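Local structure of peptide methionine sulfoxide reductase msrA/msrB (Neisseria meningitidis, 3BQG) at residues 143-146 with 147-151; 40-43 with 44-47; 91-94 with 95-98. The protein probably reduces methionine S-sulfoxide in peptides back to methionine through a redox-active cysteine, as other members of the methionine sulfoxide reductase A family do. The protein carries 1 engineered substitution. One frame throughout, in Å; residues are numbered along the deposited sequence.

Interaction 1. Residues 143-146 with 147-151; sequences QDYL and IKNPN
D144 and K148 are joined across a single short turn of helix 145-148, where K148 N donates to D144 O at 3.1 Å and N149 N follows with a 2.8 Å bond to Y145 O. I147 N also reaches D144 O, but weakly, through a bent approach of 134°. The lysine side chain doubles back along this turn. With CG beside its own backbone N (chi1 -56°) and the rest of the chain extended, its methylenes run past D144 O and lie near D144 CB, and NZ arrives 3.0 Å from Q143 O in a weak hydrogen bond. The stronger partner of the ammonium group is E140, in a salt bridge, while D144 OD2 stays 5.0 Å from K148 NZ. I147 lies alongside D144, the two side chains pointing the same way. The N149 amide lies over one face of the Y145 ring, the two planes 16° apart. W14 also stacks with Y145, and L146 packs on A18 of helix 14-21. Past the last turn, P150 CA makes a CA-H...O contact of 3.3 Å with L146 O. This is a one-turn helix packed on the surface against helix 14-21, with D144 at its N-cap position and N149 leaving the helical path.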
loop_
_atom_site.group_PDB
_atom_site.type_symbol
_atom_site.label_atom_id
_atom_site.label_comp_id
_atom_site.label_asym_id
_atom_site.label_seq_id
_atom_site.Cartn_x
_atom_site.Cartn_y
_atom_site.Cartn_z
ATOM N N GLN A 143 6.208 -12.433 3.353
ATOM C CA GLN A 143 4.757 -12.615 3.254
ATOM C C GLN A 143 4.190 -13.052 4.608
ATOM O O GLN A 143 4.756 -13.929 5.264
ATOM C CB GLN A 143 4.419 -13.676 2.201
ATOM C CG GLN A 143 5.036 -13.444 0.826
ATOM C CD GLN A 143 4.645 -12.104 0.221
ATOM O OE1 GLN A 143 3.594 -11.553 0.540
ATOM N NE2 GLN A 143 5.486 -11.586 -0.670
ATOM N N ASP A 144 3.071 -12.451 5.016
ATOM C CA ASP A 144 2.443 -12.768 6.302
ATOM C C ASP A 144 3.459 -12.621 7.425
ATOM O O ASP A 144 3.424 -13.361 8.407
ATOM C CB ASP A 144 1.908 -14.205 6.315
ATOM C CG ASP A 144 0.891 -14.461 5.227
ATOM O OD1 ASP A 144 -0.037 -13.643 5.070
ATOM O OD2 ASP A 144 1.016 -15.494 4.535
ATOM N N TYR A 145 4.361 -11.658 7.276
ATOM C CA TYR A 145 5.414 -11.429 8.255
ATOM C C TYR A 145 4.962 -11.319 9.703
ATOM O O TYR A 145 5.489 -12.018 10.567
ATOM C CB TYR A 145 6.203 -10.171 7.896
ATOM C CG TYR A 145 7.421 -9.963 8.763
ATOM C CD1 TYR A 145 8.615 -10.623 8.483
ATOM C CD2 TYR A 145 7.375 -9.125 9.874
ATOM C CE1 TYR A 145 9.737 -10.451 9.284
ATOM C CE2 TYR A 145 8.489 -8.945 10.684
ATOM C CZ TYR A 145 9.669 -9.610 10.384
ATOM O OH TYR A 145 10.781 -9.432 11.174
ATOM N N LEU A 146 4.001 -10.440 9.976
ATOM C CA LEU A 146 3.522 -10.234 11.343
ATOM C C LEU A 146 2.702 -11.396 11.890
ATOM O O LEU A 146 2.488 -11.497 13.097
ATOM C CB LEU A 146 2.724 -8.928 11.436
ATOM C CG LEU A 146 3.562 -7.661 11.207
ATOM C CD1 LEU A 146 2.687 -6.423 11.320
ATOM C CD2 LEU A 146 4.702 -7.611 12.218
ATOM N N ILE A 147 2.237 -12.268 11.004
ATOM C CA ILE A 147 1.472 -13.432 11.436
ATOM C C ILE A 147 2.476 -14.479 11.904
ATOM O O ILE A 147 2.216 -15.234 12.839
ATOM C CB ILE A 147 0.609 -14.000 10.283
ATOM C CG1 ILE A 147 -0.637 -13.134 10.103
ATOM C CG2 ILE A 147 0.214 -15.444 10.575
ATOM C CD1 ILE A 147 -1.555 -13.579 8.976
ATOM N N LYS A 148 3.631 -14.501 11.246
ATOM C CA LYS A 148 4.704 -15.433 11.573
ATOM C C LYS A 148 5.538 -14.895 12.735
ATOM O O LYS A 148 6.118 -15.667 13.499
ATOM C CB LYS A 148 5.605 -15.644 10.351
ATOM C CG LYS A 148 4.870 -16.125 9.109
ATOM C CD LYS A 148 5.777 -16.163 7.882
ATOM C CE LYS A 148 5.015 -16.672 6.662
ATOM N NZ LYS A 148 5.841 -16.690 5.420
ATOM N N ASN A 149 5.601 -13.570 12.855
ATOM C CA ASN A 149 6.363 -12.916 13.918
ATOM C C ASN A 149 5.464 -11.891 14.614
ATOM O O ASN A 149 5.604 -10.688 14.401
ATOM C CB ASN A 149 7.591 -12.203 13.337
ATOM C CG ASN A 149 8.410 -13.093 12.412
ATOM O OD1 ASN A 149 8.013 -13.367 11.275
ATOM N ND2 ASN A 149 9.558 -13.550 12.896
ATOM N N PRO A 150 4.533 -12.361 15.464
ATOM C CA PRO A 150 3.592 -11.506 16.199
ATOM C C PRO A 150 4.231 -10.311 16.895
ATOM O O PRO A 150 3.572 -9.301 17.135
ATOM C CB PRO A 150 2.955 -12.476 17.191
ATOM C CG PRO A 150 2.972 -13.764 16.448
ATOM C CD PRO A 150 4.360 -13.770 15.856
ATOM N N ASN A 151 5.512 -10.438 17.224
ATOM C CA ASN A 151 6.252 -9.374 17.898
ATOM C C ASN A 151 7.065 -8.525 16.926
ATOM O O ASN A 151 7.857 -7.677 17.340
ATOM C CB ASN A 151 7.184 -9.977 18.953
ATOM C CG ASN A 151 6.458 -10.324 20.238
ATOM O OD1 ASN A 151 6.641 -11.408 20.797
ATOM N ND2 ASN A 151 5.638 -9.395 20.722
#

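Interaction 2. Residues 40-43 with 44-47; sequences NPSY and EDVS
The Y43 ring has S47 OG over the centre of one face, 3.3 Å above its plane, and E44 OE2 at its edge, in plane, with E44 OE2 to Y43 CD2 at 3.7 Å. The E44 carboxylate is turned 67° from the ring; a bend at chi2 folds it back beside the tyrosine. H142 also meets the ring. The serine over the ring is fixed by its own bond: S47 OG donates to Y43 O at 2.9 Å from above the carbonyl plane, and S47 N donates to the same oxygen at 3.0 Å, so two hydrogens of one residue grip a single acceptor.

At the start of the helix, S42 and D45 exchange bonds. D45 N donates to S42 OG at 3.0 Å, the hydroxyl being placed between the serine's backbone N and carbonyl carbon (chi1 63°). In return S42 N donates to D45 OD2 at 2.9 Å, meeting the carboxylate on its anti side and 28° out of its plane. D45 OD1 forms a salt bridge with R49, so both carboxylate oxygens are engaged. V46 N closes the first turn on S42 O. P41 CB packs on V46 CG2 at 3.9 Å, and both side chains touch Y33 of strand 26-34. The reciprocal pair of bonds between S42 and D45 is a capping box, with S42 as N-cap of helix 43-48.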
loop_
_atom_site.group_PDB
_atom_site.type_symbol
_atom_site.label_atom_id
_atom_site.label_comp_id
_atom_site.label_asym_id
_atom_site.label_seq_id
_atom_site.Cartn_x
_atom_site.Cartn_y
_atom_site.Cartn_z
ATOM N N ASN A 40 12.826 -7.994 -11.114
ATOM C CA ASN A 40 13.112 -9.024 -10.122
ATOM C C ASN A 40 14.098 -8.638 -9.018
ATOM O O ASN A 40 15.055 -9.364 -8.757
ATOM C CB ASN A 40 13.627 -10.274 -10.836
ATOM C CG ASN A 40 12.656 -10.787 -11.876
ATOM O OD1 ASN A 40 11.520 -11.142 -11.557
ATOM N ND2 ASN A 40 13.095 -10.825 -13.131
ATOM N N PRO A 41 13.879 -7.499 -8.344
ATOM C CA PRO A 41 14.830 -7.145 -7.287
ATOM C C PRO A 41 14.645 -7.990 -6.026
ATOM O O PRO A 41 13.581 -8.578 -5.804
ATOM C CB PRO A 41 14.515 -5.675 -7.030
ATOM C CG PRO A 41 13.026 -5.643 -7.215
ATOM C CD PRO A 41 12.842 -6.460 -8.487
ATOM N N SER A 42 15.694 -8.049 -5.210
ATOM C CA SER A 42 15.656 -8.775 -3.948
ATOM C C SER A 42 15.477 -7.709 -2.867
ATOM O O SER A 42 15.593 -6.511 -3.146
ATOM C CB SER A 42 16.977 -9.514 -3.712
ATOM O OG SER A 42 18.058 -8.597 -3.586
ATOM N N TYR A 43 15.193 -8.134 -1.641
ATOM C CA TYR A 43 15.030 -7.181 -0.553
ATOM C C TYR A 43 16.301 -6.335 -0.444
ATOM O O TYR A 43 16.240 -5.118 -0.242
ATOM C CB TYR A 43 14.791 -7.913 0.771
ATOM C CG TYR A 43 14.581 -6.969 1.933
ATOM C CD1 TYR A 43 13.413 -6.206 2.038
ATOM C CD2 TYR A 43 15.566 -6.804 2.904
ATOM C CE1 TYR A 43 13.237 -5.302 3.080
ATOM C CE2 TYR A 43 15.401 -5.905 3.946
ATOM C CZ TYR A 43 14.237 -5.155 4.029
ATOM O OH TYR A 43 14.099 -4.241 5.046
ATOM N N GLU A 44 17.450 -6.989 -0.589
ATOM C CA GLU A 44 18.737 -6.302 -0.507
ATOM C C GLU A 44 18.953 -5.335 -1.670
ATOM O O GLU A 44 19.593 -4.297 -1.504
ATOM C CB GLU A 44 19.885 -7.316 -0.462
ATOM C CG GLU A 44 19.926 -8.190 0.785
ATOM C CD GLU A 44 18.717 -9.092 0.917
ATOM O OE1 GLU A 44 18.274 -9.646 -0.113
ATOM O OE2 GLU A 44 18.219 -9.255 2.052
ATOM N N ASP A 45 18.434 -5.674 -2.848
ATOM C CA ASP A 45 18.579 -4.799 -4.012
ATOM C C ASP A 45 17.885 -3.466 -3.753
ATOM O O ASP A 45 18.448 -2.393 -3.990
ATOM C CB ASP A 45 17.960 -5.433 -5.267
ATOM C CG ASP A 45 18.828 -6.522 -5.868
ATOM O OD1 ASP A 45 20.071 -6.410 -5.786
ATOM O OD2 ASP A 45 18.268 -7.481 -6.441
ATOM N N VAL A 46 16.651 -3.549 -3.268
ATOM C CA VAL A 46 15.847 -2.369 -2.980
ATOM C C VAL A 46 16.393 -1.548 -1.812
ATOM O O VAL A 46 16.576 -0.334 -1.924
ATOM C CB VAL A 46 14.387 -2.770 -2.645
ATOM C CG1 VAL A 46 13.534 -1.521 -2.410
ATOM C CG2 VAL A 46 13.809 -3.617 -3.776
ATOM N N SER A 47 16.652 -2.222 -0.695
ATOM C CA SER A 47 17.136 -1.567 0.515
ATOM C C SER A 47 18.557 -1.029 0.460
ATOM O O SER A 47 18.855 0.008 1.055
ATOM C CB SER A 47 17.038 -2.530 1.707
ATOM O OG SER A 47 15.744 -3.093 1.828
#

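Interaction 3. Residues 91-94 with 95-98; sequences TGTQ and YRSG
T93 O is gripped by two donors of R96, its backbone N at 3.3 Å and the guanidinium NH1 at 2.9 Å, which come in from opposite faces of the carbonyl plane. Neither lies in that plane: NH1 stands 52° out of it, and the oxygen is tilted from the guanidinium plane. The arginine reaches this position by turning CG between its backbone N and carbonyl carbon (chi1 69°) and then running extended, which carries CG and CD past the same oxygen and brings NH1 to it. The guanidinium has further partners, NE forming a salt bridge with E128 and NH1 bonding to G52 O. One residue earlier, Y95 N donates to G92 O at 3.0 Å, the i to i+3 bond of a 3-10 turn, as is R96 N to T93 O.

Packing is centred on the Y95 ring. Q94 CG sits over its middle, 3.6 Å from the centroid, in a CH-pi contact, and the Q94 amide continues above the ring with its plane only 10° away. Q94 and Y95 thus lie side by side, pointing the same way. The polar end of Q94 is held by E55, to which NE2 donates. At the ring edge, T91 O approaches Y95 CD2 at 3.5 Å, with G92 N also near the ring plane. G92 leads the chain out of strand 90-91 at backbone angles where a CB would press on T91 O. The 3-10 turn then delivers it into strand 97-101, which lies between strands 128-131 and 3-10 of the mixed sheet, while the Y95 side chain touches E55 of strand 54-62.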
loop_
_atom_site.group_PDB
_atom_site.type_symbol
_atom_site.label_atom_id
_atom_site.label_comp_id
_atom_site.label_asym_id
_atom_site.label_seq_id
_atom_site.Cartn_x
_atom_site.Cartn_y
_atom_site.Cartn_z
ATOM N N THR A 91 12.740 5.814 6.581
ATOM C CA THR A 91 13.038 6.864 5.610
ATOM C C THR A 91 13.673 6.321 4.329
ATOM O O THR A 91 14.496 5.410 4.376
ATOM C CB THR A 91 13.994 7.914 6.223
ATOM O OG1 THR A 91 13.413 8.453 7.415
ATOM C CG2 THR A 91 14.253 9.050 5.234
ATOM N N GLY A 92 13.293 6.885 3.186
ATOM C CA GLY A 92 13.850 6.437 1.919
ATOM C C GLY A 92 12.780 6.313 0.852
ATOM O O GLY A 92 11.600 6.173 1.179
ATOM N N THR A 93 13.168 6.357 -0.420
ATOM C CA THR A 93 12.183 6.251 -1.489
ATOM C C THR A 93 11.417 4.932 -1.456
ATOM O O THR A 93 10.342 4.836 -2.035
ATOM C CB THR A 93 12.823 6.398 -2.898
ATOM O OG1 THR A 93 13.858 5.422 -3.062
ATOM C CG2 THR A 93 13.395 7.791 -3.082
ATOM N N GLN A 94 11.959 3.914 -0.789
ATOM C CA GLN A 94 11.271 2.626 -0.740
ATOM C C GLN A 94 10.064 2.646 0.200
ATOM O O GLN A 94 9.277 1.695 0.227
ATOM C CB GLN A 94 12.243 1.506 -0.343
ATOM C CG GLN A 94 12.460 1.305 1.147
ATOM C CD GLN A 94 13.675 0.431 1.434
ATOM O OE1 GLN A 94 14.813 0.903 1.381
ATOM N NE2 GLN A 94 13.440 -0.853 1.727
ATOM N N TYR A 95 9.922 3.735 0.957
ATOM C CA TYR A 95 8.809 3.902 1.888
ATOM C C TYR A 95 7.887 5.040 1.432
ATOM O O TYR A 95 7.044 5.503 2.203
ATOM C CB TYR A 95 9.328 4.202 3.306
ATOM C CG TYR A 95 10.249 3.131 3.860
ATOM C CD1 TYR A 95 9.785 1.837 4.085
ATOM C CD2 TYR A 95 11.592 3.403 4.125
ATOM C CE1 TYR A 95 10.633 0.841 4.555
ATOM C CE2 TYR A 95 12.454 2.412 4.597
ATOM C CZ TYR A 95 11.964 1.134 4.806
ATOM O OH TYR A 95 12.809 0.143 5.244
ATOM N N ARG A 96 8.052 5.488 0.187
ATOM C CA ARG A 96 7.226 6.567 -0.351
ATOM C C ARG A 96 5.777 6.104 -0.453
ATOM O O ARG A 96 5.520 4.908 -0.601
ATOM C CB ARG A 96 7.739 7.001 -1.739
ATOM C CG ARG A 96 7.563 5.984 -2.881
ATOM C CD ARG A 96 8.105 6.573 -4.186
ATOM N NE ARG A 96 8.001 5.693 -5.353
ATOM C CZ ARG A 96 8.880 4.741 -5.672
ATOM N NH1 ARG A 96 9.950 4.525 -4.916
ATOM N NH2 ARG A 96 8.698 4.013 -6.767
ATOM N N SER A 97 4.831 7.037 -0.360
ATOM C CA SER A 97 3.419 6.670 -0.457
ATOM C C SER A 97 2.941 6.740 -1.902
ATOM O O SER A 97 3.386 7.582 -2.682
ATOM C CB SER A 97 2.547 7.587 0.414
ATOM O OG SER A 97 2.630 8.943 -0.005
ATOM N N GLY A 98 2.037 5.839 -2.258
ATOM C CA GLY A 98 1.515 5.846 -3.605
ATOM C C GLY A 98 0.445 4.809 -3.852
ATOM O O GLY A 98 0.341 3.814 -3.130
#

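All three are local turns, but they sit differently in the fold. Interactions 1 and 3 lie at the surface, whereas interaction 2 is partly buried through P41 and V46. Interaction 1 takes in a whole one-turn helix and interaction 2 the start of another, yet only the latter is capped by a side chain; interaction 3 is a 3-10 turn between two strands, braced by an arginine. Interactions 2 and 3 touch: S47 OG and Q94 NE2 are 3.2 Å apart, a probable hydrogen bond, and V46 CG1 packs on Q94 CB. Interaction 1 stands apart, its nearest atoms about 9 Å from interaction 2 and about 11 Å from interaction 3.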